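Local coordinates for protein caltubin, EF-hand (Lymnaea stagnalis, PDB 6VAN) that probably acts as a calcium-binding EF-hand protein, its four EF-hand sites being occupied by strontium ions in the crystal, at residues D27-Y32 with A46-R51; D53-G58 with F62-V67; Y75-A80 with L133-F138; M123-N128 with K139-P144. All coordinates share one frame; numbering follows the deposited sequence.

Contact 1. Residues D27-Y32 with A46-R51; sequences DEVKNY and AAFISR. With SR (strontium ion), chain C.
Val29 packs against Phe48 and Ile49 where the exiting helix of the first EF-hand meets the entering helix of the second. The axes of the two short segments approach to 10.2 Å at 113°, a steep crossing, and there is no hydrogen bond between them. The apolar contacts therefore carry the pairing. The two methyls of Val29 divide the work. With CG1 anti to the backbone N (chi1 175°), that branch reaches CD1 of the Phe48 ring at 3.7 Å, while CG2 lies against the Ile49 flank, 3.8 Å from both Ile49 CG1 and Ile49 CD1. At Val29, an alanine would probably open a gap beside the Phe48 ring and leave Ile49 CG1 and CD1 without the methyl they lie against. Tyr32 adds a looser aromatic contact, CE2 standing 4.3 Å from Phe48 CZ. Both Val29 and Phe48 are buried; Ile60 of the short strand, which touches both, and Leu86 of helix 77-87, which lies on Phe48, are among the residues that cover them.

Metal binding uses another side of the same helix. Glu28 directs an extended chain into the first loop, where it completes a site with Asp17, Asp21 and Gln23. Its carboxylate is bidentate: OE1 and OE2 of Glu28 each lie 2.6 Å from the strontium ion, and OE1 also accepts a hydrogen bond from Thr25 OG1.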
loop_
_atom_site.group_PDB
_atom_site.type_symbol
_atom_site.label_atom_id
_atom_site.label_comp_id
_atom_site.label_asym_id
_atom_site.label_seq_id
_atom_site.Cartn_x
_atom_site.Cartn_y
_atom_site.Cartn_z
ATOM N N ASP A 27 -6.948 -14.753 1.897
ATOM C CA ASP A 27 -8.260 -14.068 2.054
ATOM C C ASP A 27 -8.105 -12.846 2.965
ATOM O O ASP A 27 -8.880 -11.893 2.821
ATOM C CB ASP A 27 -9.334 -15.035 2.552
ATOM C CG ASP A 27 -9.850 -15.951 1.453
ATOM O OD1 ASP A 27 -10.326 -15.420 0.415
ATOM O OD2 ASP A 27 -9.737 -17.184 1.617
ATOM N N GLU A 28 -7.111 -12.863 3.844
ATOM C CA GLU A 28 -6.855 -11.746 4.777
ATOM C C GLU A 28 -6.185 -10.608 4.018
ATOM O O GLU A 28 -6.645 -9.456 4.173
ATOM C CB GLU A 28 -5.968 -12.221 5.903
ATOM C CG GLU A 28 -6.537 -13.427 6.604
ATOM C CD GLU A 28 -5.623 -13.907 7.703
ATOM O OE1 GLU A 28 -4.880 -14.917 7.463
ATOM O OE2 GLU A 28 -5.640 -13.283 8.752
ATOM N N VAL A 29 -5.201 -10.943 3.181
ATOM C CA VAL A 29 -4.488 -9.925 2.353
ATOM C C VAL A 29 -5.518 -9.386 1.360
ATOM O O VAL A 29 -5.569 -8.181 1.164
ATOM C CB VAL A 29 -3.233 -10.485 1.673
ATOM C CG1 VAL A 29 -2.588 -9.472 0.732
ATOM C CG2 VAL A 29 -2.221 -10.967 2.709
ATOM N N LYS A 30 -6.364 -10.246 0.794
ATOM C CA LYS A 30 -7.402 -9.836 -0.194
ATOM C C LYS A 30 -8.390 -8.866 0.444
ATOM O O LYS A 30 -8.624 -7.818 -0.159
ATOM C CB LYS A 30 -8.120 -11.055 -0.763
ATOM C CG LYS A 30 -8.943 -10.743 -1.994
ATOM C CD LYS A 30 -9.341 -11.960 -2.751
ATOM C CE LYS A 30 -10.219 -11.645 -3.939
ATOM N NZ LYS A 30 -10.662 -12.898 -4.592
ATOM N N ASN A 31 -8.923 -9.169 1.624
ATOM C CA ASN A 31 -9.870 -8.297 2.359
ATOM C C ASN A 31 -9.188 -6.963 2.684
ATOM O O ASN A 31 -9.867 -5.929 2.617
ATOM C CB ASN A 31 -10.443 -9.042 3.559
ATOM C CG ASN A 31 -11.563 -9.975 3.151
ATOM O OD1 ASN A 31 -11.830 -10.150 1.956
ATOM N ND2 ASN A 31 -12.235 -10.565 4.129
ATOM N N TYR A 32 -7.886 -6.994 2.952
ATOM C CA TYR A 32 -7.052 -5.784 3.153
ATOM C C TYR A 32 -7.061 -4.927 1.874
ATOM O O TYR A 32 -7.524 -3.771 1.905
ATOM C CB TYR A 32 -5.649 -6.196 3.586
ATOM C CG TYR A 32 -4.649 -5.085 3.506
ATOM C CD1 TYR A 32 -4.750 -3.995 4.342
ATOM C CD2 TYR A 32 -3.616 -5.118 2.582
ATOM C CE1 TYR A 32 -3.825 -2.968 4.287
ATOM C CE2 TYR A 32 -2.686 -4.095 2.507
ATOM C CZ TYR A 32 -2.808 -3.012 3.354
ATOM O OH TYR A 32 -1.903 -1.993 3.304
ATOM N N ALA A 46 -1.648 -12.483 -4.792
ATOM C CA ALA A 46 -0.600 -13.526 -4.698
ATOM C C ALA A 46 0.796 -12.897 -4.821
ATOM O O ALA A 46 1.670 -13.288 -4.037
ATOM C CB ALA A 46 -0.856 -14.600 -5.737
ATOM N N ALA A 47 0.994 -11.918 -5.718
ATOM C CA ALA A 47 2.298 -11.269 -6.002
ATOM C C ALA A 47 2.738 -10.397 -4.804
ATOM O O ALA A 47 3.964 -10.293 -4.538
ATOM C CB ALA A 47 2.184 -10.416 -7.239
ATOM N N PHE A 48 1.759 -9.747 -4.177
ATOM C CA PHE A 48 1.942 -8.944 -2.940
ATOM C C PHE A 48 2.534 -9.851 -1.853
ATOM O O PHE A 48 3.562 -9.497 -1.225
ATOM C CB PHE A 48 0.611 -8.343 -2.519
ATOM C CG PHE A 48 0.719 -7.375 -1.370
ATOM C CD1 PHE A 48 0.665 -7.822 -0.062
ATOM C CD2 PHE A 48 0.879 -6.010 -1.598
ATOM C CE1 PHE A 48 0.767 -6.938 1.003
ATOM C CE2 PHE A 48 0.975 -5.131 -0.533
ATOM C CZ PHE A 48 0.912 -5.595 0.762
ATOM N N ILE A 49 1.910 -11.014 -1.664
ATOM C CA ILE A 49 2.378 -12.010 -0.667
ATOM C C ILE A 49 3.788 -12.486 -1.066
ATOM O O ILE A 49 4.663 -12.525 -0.183
ATOM C CB ILE A 49 1.340 -13.149 -0.489
ATOM C CG1 ILE A 49 0.051 -12.645 0.157
ATOM C CG2 ILE A 49 1.970 -14.311 0.300
ATOM C CD1 ILE A 49 -1.108 -13.644 0.207
ATOM N N SER A 50 4.034 -12.803 -2.348
ATOM C CA SER A 50 5.306 -13.409 -2.834
ATOM C C SER A 50 6.511 -12.490 -2.579
ATOM O O SER A 50 7.574 -13.004 -2.248
ATOM C CB SER A 50 5.219 -13.812 -4.294
ATOM O OG SER A 50 6.505 -14.140 -4.810
ATOM N N ARG A 51 6.367 -11.170 -2.722
ATOM C CA ARG A 51 7.513 -10.247 -2.503
ATOM C C ARG A 51 7.960 -10.303 -1.030
ATOM O O ARG A 51 9.148 -9.974 -0.764
ATOM C CB ARG A 51 7.177 -8.813 -2.935
ATOM C CG ARG A 51 7.512 -8.531 -4.395
ATOM C CD ARG A 51 6.892 -7.249 -4.915
ATOM N NE ARG A 51 6.930 -6.219 -3.905
ATOM C CZ ARG A 51 8.019 -5.557 -3.531
ATOM N NH1 ARG A 51 7.928 -4.637 -2.588
ATOM N NH2 ARG A 51 9.194 -5.794 -4.102
HETATM SR SR SR C . -4.372 -15.087 10.045
HETATM O O HOH W 1 -3.907 -17.578 9.290
#

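Contact 2. Residues D53-G58 with F62-V67; sequences DSNGNG and FVPEYV. With SR (strontium ion), chain D.
Glu65 reaches from the start of helix 62-71 into the loop 53-58, its CB already directed toward that loop. The next atom, CG, lies anti to the carbonyl carbon (chi1 -64°) and passes Ser54, with Glu65 CG 3.7 Å from Ser54 OG. Beyond CG the chain is extended, which delivers CD to the metal and lets both oxygens bind it. Glu65 OE1 stands 2.4 Å from the strontium ion. Glu65 OE2 lies 2.5 Å from the same ion and has a second role, accepting from Asn55 N at 3.1 Å. That bond is fairly straight (161°), and the N-H meets OE2 nearly along its C-O axis, so one carboxylate grips metal and loop backbone together.

The loop supplies Asp53 OD1, Asn55 OD1 and Asn57 OD1, the last 2.3 Å from the strontium ion. Asn55 OD1 also accepts from Asn57 N at 3.3 Å, an Asx turn that fixes the amide, while Gly58 N binds Asp53 OD2 at 2.8 Å. Ala59 O and Asp61 OD2 complete seven ligand atoms. Glu65 is the thirteenth residue counted from Asp53, one later than the usual twelfth; the cis peptide before Pro64 and the wider pi-type turn at 62-66 are consistent with an inserted residue. The arrangement is a variant EF-hand loop, closed by the bidentate glutamate typical of these sites.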
loop_
_atom_site.group_PDB
_atom_site.type_symbol
_atom_site.label_atom_id
_atom_site.label_comp_id
_atom_site.label_asym_id
_atom_site.label_seq_id
_atom_site.Cartn_x
_atom_site.Cartn_y
_atom_site.Cartn_z
ATOM N N ASP A 53 7.249 -13.122 1.114
ATOM C CA ASP A 53 7.154 -14.514 1.643
ATOM C C ASP A 53 8.506 -15.232 1.535
ATOM O O ASP A 53 8.604 -16.196 0.738
ATOM C CB ASP A 53 6.052 -15.240 0.872
ATOM C CG ASP A 53 5.854 -16.678 1.292
ATOM O OD1 ASP A 53 6.227 -16.990 2.437
ATOM O OD2 ASP A 53 5.263 -17.449 0.493
ATOM N N SER A 54 9.501 -14.834 2.331
ATOM C CA SER A 54 10.885 -15.376 2.264
ATOM C C SER A 54 10.947 -16.853 2.698
ATOM O O SER A 54 11.920 -17.519 2.296
ATOM C CB SER A 54 11.856 -14.529 3.044
ATOM O OG SER A 54 11.491 -14.458 4.401
ATOM N N ASN A 55 9.972 -17.355 3.464
ATOM C CA ASN A 55 9.985 -18.781 3.915
ATOM C C ASN A 55 9.083 -19.619 2.998
ATOM O O ASN A 55 8.998 -20.835 3.228
ATOM C CB ASN A 55 9.651 -18.921 5.402
ATOM C CG ASN A 55 8.259 -18.462 5.765
ATOM O OD1 ASN A 55 7.375 -18.350 4.903
ATOM N ND2 ASN A 55 8.052 -18.171 7.034
ATOM N N GLY A 56 8.425 -18.997 2.015
ATOM C CA GLY A 56 7.696 -19.691 0.940
ATOM C C GLY A 56 6.500 -20.479 1.433
ATOM O O GLY A 56 6.145 -21.454 0.752
ATOM N N ASN A 57 5.866 -20.084 2.537
ATOM C CA ASN A 57 4.700 -20.805 3.117
ATOM C C ASN A 57 3.378 -20.215 2.581
ATOM O O ASN A 57 2.315 -20.542 3.138
ATOM C CB ASN A 57 4.761 -20.826 4.650
ATOM C CG ASN A 57 4.530 -19.471 5.271
ATOM O OD1 ASN A 57 4.565 -18.445 4.560
ATOM N ND2 ASN A 57 4.272 -19.432 6.569
ATOM N N GLY A 58 3.453 -19.313 1.588
ATOM C CA GLY A 58 2.296 -18.711 0.896
ATOM C C GLY A 58 1.552 -17.685 1.741
ATOM O O GLY A 58 0.467 -17.265 1.335
ATOM N N PHE A 62 4.149 -12.372 10.512
ATOM C CA PHE A 62 4.578 -11.179 11.280
ATOM C C PHE A 62 6.076 -11.309 11.569
ATOM O O PHE A 62 6.827 -10.397 11.291
ATOM C CB PHE A 62 3.784 -10.990 12.564
ATOM C CG PHE A 62 4.238 -9.785 13.333
ATOM C CD1 PHE A 62 3.935 -8.511 12.881
ATOM C CD2 PHE A 62 5.031 -9.914 14.457
ATOM C CE1 PHE A 62 4.404 -7.395 13.558
ATOM C CE2 PHE A 62 5.497 -8.793 15.132
ATOM C CZ PHE A 62 5.163 -7.540 14.690
ATOM N N VAL A 63 6.492 -12.458 12.089
ATOM C CA VAL A 63 7.939 -12.760 12.238
ATOM C C VAL A 63 8.262 -13.992 11.401
ATOM O O VAL A 63 7.540 -14.989 11.473
ATOM C CB VAL A 63 8.346 -12.881 13.720
ATOM C CG1 VAL A 63 8.490 -11.508 14.336
ATOM C CG2 VAL A 63 7.380 -13.699 14.530
ATOM N N PRO A 64 9.347 -13.972 10.595
ATOM C CA PRO A 64 10.270 -12.828 10.498
ATOM C C PRO A 64 9.916 -11.736 9.473
ATOM O O PRO A 64 10.549 -10.704 9.476
ATOM C CB PRO A 64 11.550 -13.483 9.980
ATOM C CG PRO A 64 11.042 -14.603 9.107
ATOM C CD PRO A 64 9.820 -15.125 9.826
ATOM N N GLU A 65 8.923 -11.996 8.605
ATOM C CA GLU A 65 8.771 -11.294 7.299
ATOM C C GLU A 65 8.305 -9.856 7.491
ATOM O O GLU A 65 8.968 -8.954 6.924
ATOM C CB GLU A 65 7.813 -12.077 6.399
ATOM C CG GLU A 65 8.382 -13.430 6.056
ATOM C CD GLU A 65 7.462 -14.434 5.409
ATOM O OE1 GLU A 65 6.251 -14.216 5.404
ATOM O OE2 GLU A 65 8.000 -15.435 4.921
ATOM N N TYR A 66 7.221 -9.615 8.206
ATOM C CA TYR A 66 6.686 -8.241 8.355
ATOM C C TYR A 66 7.704 -7.420 9.143
ATOM O O TYR A 66 7.980 -6.281 8.738
ATOM C CB TYR A 66 5.306 -8.242 9.005
ATOM C CG TYR A 66 4.562 -6.932 8.945
ATOM C CD1 TYR A 66 3.948 -6.508 7.775
ATOM C CD2 TYR A 66 4.403 -6.145 10.068
ATOM C CE1 TYR A 66 3.230 -5.318 7.722
ATOM C CE2 TYR A 66 3.687 -4.963 10.035
ATOM C CZ TYR A 66 3.103 -4.541 8.859
ATOM O OH TYR A 66 2.410 -3.352 8.840
ATOM N N VAL A 67 8.281 -7.962 10.203
ATOM C CA VAL A 67 9.240 -7.184 11.032
ATOM C C VAL A 67 10.468 -6.870 10.184
ATOM O O VAL A 67 10.924 -5.698 10.205
ATOM C CB VAL A 67 9.601 -7.913 12.333
ATOM C CG1 VAL A 67 10.749 -7.221 13.044
ATOM C CG2 VAL A 67 8.403 -8.022 13.248
HETATM SR SR SR D . 5.811 -16.530 4.751
#

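Contact 3. Residues Y75-A80 with L133-F138; sequences YTLEGA and LSLDEF. With SR (strontium ion), chain F.
Glu137 OE1, one residue before the Phe138 that meets Ala80 across the contact, is gripped by a metal and an N-H. It binds the strontium ion of the fourth EF-hand at 2.6 Å and accepts a 2.9 Å hydrogen bond from Ser134 N. That bond is nearly straight (160°) and comes from the anti side, 16° out of the carboxylate plane. In return Glu137 N donates to Ser134 OG at 3.2 Å. The reciprocal pair is a capping box, and it ties the N-terminal turn of helix 135-138 to the metal-binding glutamate. Glu137 OE2 binds the ion as well, so the carboxylate is held at both oxygens.

The partner helix, 77-87, enters the third EF-hand and has its own cap: Gly79 N donates to Thr76 OG1 at 3.0 Å. No hydrogen bond joins the two segments; apolar contacts and one carbonyl do. Leu77 and Leu135 both place CG anti to the backbone N (chi1 -177° in Leu77), which turns their ends to one another, and Leu77 CD1 meets Leu135 CD2 at 4.0 Å. Phe84 extends the apolar patch, lying against Leu135 and the Phe138 ring. The ring of Phe138 offers its edge to the backbone of the entering helix: Ala80 O lies near the ring plane, 3.4 Å from Phe138 CE2, with Ala80 CB farther off at 4.5 Å.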
loop_
_atom_site.group_PDB
_atom_site.type_symbol
_atom_site.label_atom_id
_atom_site.label_comp_id
_atom_site.label_asym_id
_atom_site.label_seq_id
_atom_site.Cartn_x
_atom_site.Cartn_y
_atom_site.Cartn_z
ATOM N N TYR A 75 13.574 2.645 -0.111
ATOM C CA TYR A 75 12.945 2.881 -1.421
ATOM C C TYR A 75 13.486 1.903 -2.452
ATOM O O TYR A 75 14.709 1.771 -2.580
ATOM C CB TYR A 75 13.193 4.299 -1.910
ATOM C CG TYR A 75 12.845 4.448 -3.362
ATOM C CD1 TYR A 75 11.541 4.636 -3.787
ATOM C CD2 TYR A 75 13.833 4.328 -4.331
ATOM C CE1 TYR A 75 11.225 4.728 -5.133
ATOM C CE2 TYR A 75 13.532 4.447 -5.672
ATOM C CZ TYR A 75 12.225 4.627 -6.082
ATOM O OH TYR A 75 11.929 4.727 -7.411
ATOM N N THR A 76 12.586 1.277 -3.206
ATOM C CA THR A 76 12.896 0.661 -4.511
ATOM C C THR A 76 11.790 1.002 -5.493
ATOM O O THR A 76 10.641 1.192 -5.071
ATOM C CB THR A 76 13.050 -0.858 -4.448
ATOM O OG1 THR A 76 11.797 -1.470 -4.169
ATOM C CG2 THR A 76 14.056 -1.316 -3.416
ATOM N N LEU A 77 12.113 1.073 -6.774
ATOM C CA LEU A 77 11.095 1.335 -7.792
ATOM C C LEU A 77 10.060 0.212 -7.750
ATOM O O LEU A 77 8.853 0.526 -7.806
ATOM C CB LEU A 77 11.733 1.473 -9.174
ATOM C CG LEU A 77 10.725 1.817 -10.271
ATOM C CD1 LEU A 77 10.229 3.229 -10.108
ATOM C CD2 LEU A 77 11.303 1.576 -11.663
ATOM N N GLU A 78 10.489 -1.043 -7.651
ATOM C CA GLU A 78 9.559 -2.200 -7.618
ATOM C C GLU A 78 8.552 -2.045 -6.459
ATOM O O GLU A 78 7.348 -2.279 -6.651
ATOM C CB GLU A 78 10.379 -3.485 -7.468
ATOM C CG GLU A 78 9.557 -4.746 -7.560
ATOM C CD GLU A 78 10.365 -6.002 -7.298
ATOM O OE1 GLU A 78 11.571 -6.017 -7.643
ATOM O OE2 GLU A 78 9.798 -6.948 -6.714
ATOM N N GLY A 79 9.033 -1.677 -5.289
ATOM C CA GLY A 79 8.161 -1.492 -4.118
ATOM C C GLY A 79 7.219 -0.326 -4.323
ATOM O O GLY A 79 6.037 -0.449 -3.985
ATOM N N ALA A 80 7.703 0.791 -4.832
ATOM C CA ALA A 80 6.848 1.956 -5.142
ATOM C C ALA A 80 5.794 1.567 -6.187
ATOM O O ALA A 80 4.632 1.941 -6.033
ATOM C CB ALA A 80 7.694 3.125 -5.581
ATOM N N LEU A 133 -0.796 11.210 -11.731
ATOM C CA LEU A 133 0.644 10.863 -11.618
ATOM C C LEU A 133 0.961 9.634 -12.455
ATOM O O LEU A 133 0.273 8.624 -12.354
ATOM C CB LEU A 133 1.012 10.593 -10.169
ATOM C CG LEU A 133 0.706 11.710 -9.175
ATOM C CD1 LEU A 133 1.111 11.298 -7.773
ATOM C CD2 LEU A 133 1.328 13.040 -9.562
ATOM N N SER A 134 2.054 9.729 -13.195
ATOM C CA SER A 134 2.727 8.552 -13.768
ATOM C C SER A 134 3.531 7.868 -12.677
ATOM O O SER A 134 3.767 8.480 -11.603
ATOM C CB SER A 134 3.638 8.980 -14.863
ATOM O OG SER A 134 4.654 9.789 -14.331
ATOM N N LEU A 135 4.060 6.676 -12.945
ATOM C CA LEU A 135 4.956 6.026 -11.979
ATOM C C LEU A 135 6.139 6.947 -11.711
ATOM O O LEU A 135 6.605 7.044 -10.561
ATOM C CB LEU A 135 5.418 4.672 -12.510
ATOM C CG LEU A 135 6.432 3.943 -11.646
ATOM C CD1 LEU A 135 5.890 3.597 -10.260
ATOM C CD2 LEU A 135 6.917 2.705 -12.369
ATOM N N ASP A 136 6.665 7.587 -12.747
ATOM C CA ASP A 136 7.879 8.410 -12.588
ATOM C C ASP A 136 7.624 9.652 -11.714
ATOM O O ASP A 136 8.544 10.112 -11.054
ATOM C CB ASP A 136 8.463 8.763 -13.949
ATOM C CG ASP A 136 9.334 7.625 -14.439
ATOM O OD1 ASP A 136 10.351 7.336 -13.768
ATOM O OD2 ASP A 136 8.946 7.013 -15.442
ATOM N N GLU A 137 6.422 10.190 -11.745
ATOM C CA GLU A 137 6.047 11.278 -10.822
ATOM C C GLU A 137 5.824 10.694 -9.420
ATOM O O GLU A 137 6.357 11.242 -8.427
ATOM C CB GLU A 137 4.792 11.961 -11.330
ATOM C CG GLU A 137 5.015 12.809 -12.577
ATOM C CD GLU A 137 3.740 13.312 -13.209
ATOM O OE1 GLU A 137 2.727 12.575 -13.232
ATOM O OE2 GLU A 137 3.725 14.447 -13.679
ATOM N N PHE A 138 5.033 9.641 -9.334
ATOM C CA PHE A 138 4.671 9.025 -8.045
ATOM C C PHE A 138 5.917 8.668 -7.233
ATOM O O PHE A 138 5.992 8.903 -6.014
ATOM C CB PHE A 138 3.842 7.787 -8.304
ATOM C CG PHE A 138 3.446 7.026 -7.080
ATOM C CD1 PHE A 138 2.410 7.475 -6.287
ATOM C CD2 PHE A 138 4.071 5.853 -6.741
ATOM C CE1 PHE A 138 2.039 6.763 -5.157
ATOM C CE2 PHE A 138 3.684 5.136 -5.628
ATOM C CZ PHE A 138 2.655 5.588 -4.848
HETATM SR SR SR F . 1.166 14.199 -14.447
HETATM O O HOH W 2 0.696 12.464 -16.216
HETATM O O HOH W 3 3.036 13.358 -16.450
#

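Contact 4. Residues M123-N128 with K139-P144; sequences MSADAN and KTLYSP. With SR (strontium ion), chain F; SR (strontium ion), chain I; EDO (1,2-ethanediol), chain K.
Ala125 CB is where the two segments meet: the methyl sits 3.5 Å from Thr140 OG1 and 3.7 Å from Leu141 CD2. A single small side chain thus touches two neighbours, one polar and one apolar, and no hydrogen bond crosses between the segments. Thr140 OG1 has its polar partner in Glu137 O, one turn back, so it meets the methyl with its hydrogen-bonding already served. Leu141, its CG anti to the carbonyl carbon (chi1 -65°), brings CD2 over to the alanine and also rests on Leu133. This is the close-packed part, joining the approach to the fourth EF-hand loop to the chain that follows helix 135-138.

The C-terminal end is the watery side, where waters and an ethanediol, not side chains of 123-128, meet Ser143 and the backbone of Thr140 and Lys139. A strontium ion is held there by Ser143 O (2.4 Å) and Ser143 OG (2.6 Å). Its water 4 donates to Thr140 O at 2.7 Å. Ser143 OG also donates to O2 of the ethanediol, which passes a hydrogen bond to Lys139 O. Three waters and one serine among its ligands, and an ethanediol alongside, are consistent with an ion acquired during crystallisation, in contrast to the EF-hand site, where Asp126, Asn128, Asp130, Lys132 and Glu137 all contribute oxygens from the protein.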
loop_
_atom_site.group_PDB
_atom_site.type_symbol
_atom_site.label_atom_id
_atom_site.label_comp_id
_atom_site.label_asym_id
_atom_site.label_seq_id
_atom_site.Cartn_x
_atom_site.Cartn_y
_atom_site.Cartn_z
HETATM N N MSE A 123 -0.142 15.853 -5.346
HETATM C CA MSE A 123 -0.167 16.619 -6.592
HETATM C C MSE A 123 1.062 17.517 -6.704
HETATM O O MSE A 123 1.355 18.004 -7.791
HETATM C CB MSE A 123 -1.446 17.446 -6.727
HETATM C CG MSE A 123 -2.667 16.624 -7.065
HETATM SE SE MSE A 123 -2.499 15.474 -8.680
HETATM C CE MSE A 123 -2.380 13.604 -8.033
ATOM N N SER A 124 1.820 17.700 -5.626
ATOM C CA SER A 124 3.079 18.452 -5.726
ATOM C C SER A 124 4.032 17.732 -6.710
ATOM O O SER A 124 4.983 18.395 -7.235
ATOM C CB SER A 124 3.748 18.666 -4.393
ATOM O OG SER A 124 4.372 17.509 -3.896
ATOM N N ALA A 125 3.832 16.429 -6.961
ATOM C CA ALA A 125 4.631 15.606 -7.911
ATOM C C ALA A 125 4.036 15.619 -9.319
ATOM O O ALA A 125 4.642 15.015 -10.224
ATOM C CB ALA A 125 4.773 14.202 -7.376
ATOM N N ASP A 126 2.933 16.310 -9.556
ATOM C CA ASP A 126 2.262 16.336 -10.873
ATOM C C ASP A 126 2.960 17.394 -11.741
ATOM O O ASP A 126 2.493 18.568 -11.795
ATOM C CB ASP A 126 0.771 16.630 -10.743
ATOM C CG ASP A 126 0.014 16.630 -12.047
ATOM O OD1 ASP A 126 0.598 16.177 -13.040
ATOM O OD2 ASP A 126 -1.145 17.028 -12.048
ATOM N N ALA A 127 4.079 17.019 -12.357
ATOM C CA ALA A 127 5.024 17.989 -12.961
ATOM C C ALA A 127 4.388 18.679 -14.164
ATOM O O ALA A 127 4.737 19.851 -14.401
ATOM C CB ALA A 127 6.316 17.314 -13.307
ATOM N N ASN A 128 3.481 18.016 -14.876
ATOM C CA ASN A 128 2.821 18.570 -16.089
ATOM C C ASN A 128 1.400 19.033 -15.794
ATOM O O ASN A 128 0.713 19.399 -16.757
ATOM C CB ASN A 128 2.871 17.596 -17.276
ATOM C CG ASN A 128 2.152 16.287 -17.032
ATOM O OD1 ASN A 128 1.762 15.967 -15.907
ATOM N ND2 ASN A 128 1.994 15.495 -18.088
ATOM N N LYS A 139 6.926 8.100 -7.873
ATOM C CA LYS A 139 8.093 7.587 -7.113
ATOM C C LYS A 139 8.804 8.718 -6.386
ATOM O O LYS A 139 9.477 8.433 -5.376
ATOM C CB LYS A 139 9.077 6.863 -8.044
ATOM C CG LYS A 139 9.791 7.779 -9.011
ATOM C CD LYS A 139 10.667 7.070 -10.022
ATOM C CE LYS A 139 11.553 8.083 -10.718
ATOM N NZ LYS A 139 12.140 7.554 -11.963
ATOM N N THR A 140 8.674 9.952 -6.847
ATOM C CA THR A 140 9.383 11.074 -6.216
ATOM C C THR A 140 8.794 11.351 -4.836
ATOM O O THR A 140 9.470 12.019 -4.026
ATOM C CB THR A 140 9.332 12.365 -7.036
ATOM O OG1 THR A 140 8.024 12.916 -7.066
ATOM C CG2 THR A 140 9.832 12.182 -8.449
ATOM N N LEU A 141 7.605 10.842 -4.528
ATOM C CA LEU A 141 6.954 11.140 -3.225
ATOM C C LEU A 141 7.682 10.406 -2.108
ATOM O O LEU A 141 7.431 10.727 -0.950
ATOM C CB LEU A 141 5.492 10.749 -3.303
ATOM C CG LEU A 141 4.655 11.557 -4.282
ATOM C CD1 LEU A 141 3.289 10.912 -4.455
ATOM C CD2 LEU A 141 4.523 13.011 -3.859
ATOM N N TYR A 142 8.562 9.462 -2.438
ATOM C CA TYR A 142 9.321 8.719 -1.418
ATOM C C TYR A 142 10.591 9.446 -0.998
ATOM O O TYR A 142 11.203 8.960 -0.047
ATOM C CB TYR A 142 9.621 7.318 -1.924
ATOM C CG TYR A 142 8.398 6.446 -1.870
ATOM C CD1 TYR A 142 8.044 5.822 -0.700
ATOM C CD2 TYR A 142 7.557 6.308 -2.968
ATOM C CE1 TYR A 142 6.900 5.034 -0.632
ATOM C CE2 TYR A 142 6.431 5.513 -2.928
ATOM C CZ TYR A 142 6.104 4.867 -1.751
ATOM O OH TYR A 142 4.960 4.121 -1.690
ATOM N N SER A 143 10.928 10.573 -1.594
ATOM C CA SER A 143 12.182 11.295 -1.256
ATOM C C SER A 143 11.948 12.801 -1.195
ATOM O O SER A 143 12.685 13.561 -1.833
ATOM C CB SER A 143 13.245 10.938 -2.239
ATOM O OG SER A 143 12.914 11.430 -3.520
ATOM N N PRO A 144 10.986 13.290 -0.369
ATOM C CA PRO A 144 10.776 14.734 -0.221
ATOM C C PRO A 144 11.969 15.468 0.417
ATOM O O PRO A 144 12.135 16.679 0.251
ATOM C CB PRO A 144 9.588 14.839 0.745
ATOM C CG PRO A 144 9.655 13.583 1.542
ATOM C CD PRO A 144 10.136 12.524 0.564
ATOM O OXT PRO A 144 12.775 14.873 1.118
HETATM SR SR SR F . 1.166 14.199 -14.447
HETATM SR SR SR I . 13.689 13.839 -4.038
HETATM C C1 EDO K . 13.399 8.283 -6.214
HETATM O O1 EDO K . 14.256 9.424 -6.217
HETATM C C2 EDO K . 12.817 8.026 -4.895
HETATM O O2 EDO K . 11.946 9.073 -4.459
HETATM O O HOH W 4 11.209 14.109 -4.424
HETATM O O HOH W 2 0.696 12.464 -16.216
HETATM O O HOH W 3 3.036 13.358 -16.450
HETATM O O HOH W 5 13.130 12.101 -6.292
HETATM O O HOH W 6 13.226 16.297 -3.412
#

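From the N terminus, contact 1 closes a loop from 27-32 to 46-51, joining the first two EF-hands helix to helix. Contact 2 follows in series with a short closure of the second metal loop; Ile49 CG2 packs on Gly58 O, linking the two. Contact 3 then spans 53 residues, bringing the start of helix 77-87 to helix 135-138 and so tying the third EF-hand to the fourth. Contact 4 crosses it, because 123-128 lies within that span and 139-144 beyond it, and both share one strontium ion through Glu137, Asp126 and Asn128. Between the halves, a salt bridge from Arg51 NH2 to Glu78 OE2 connects contact 1 with contact 3.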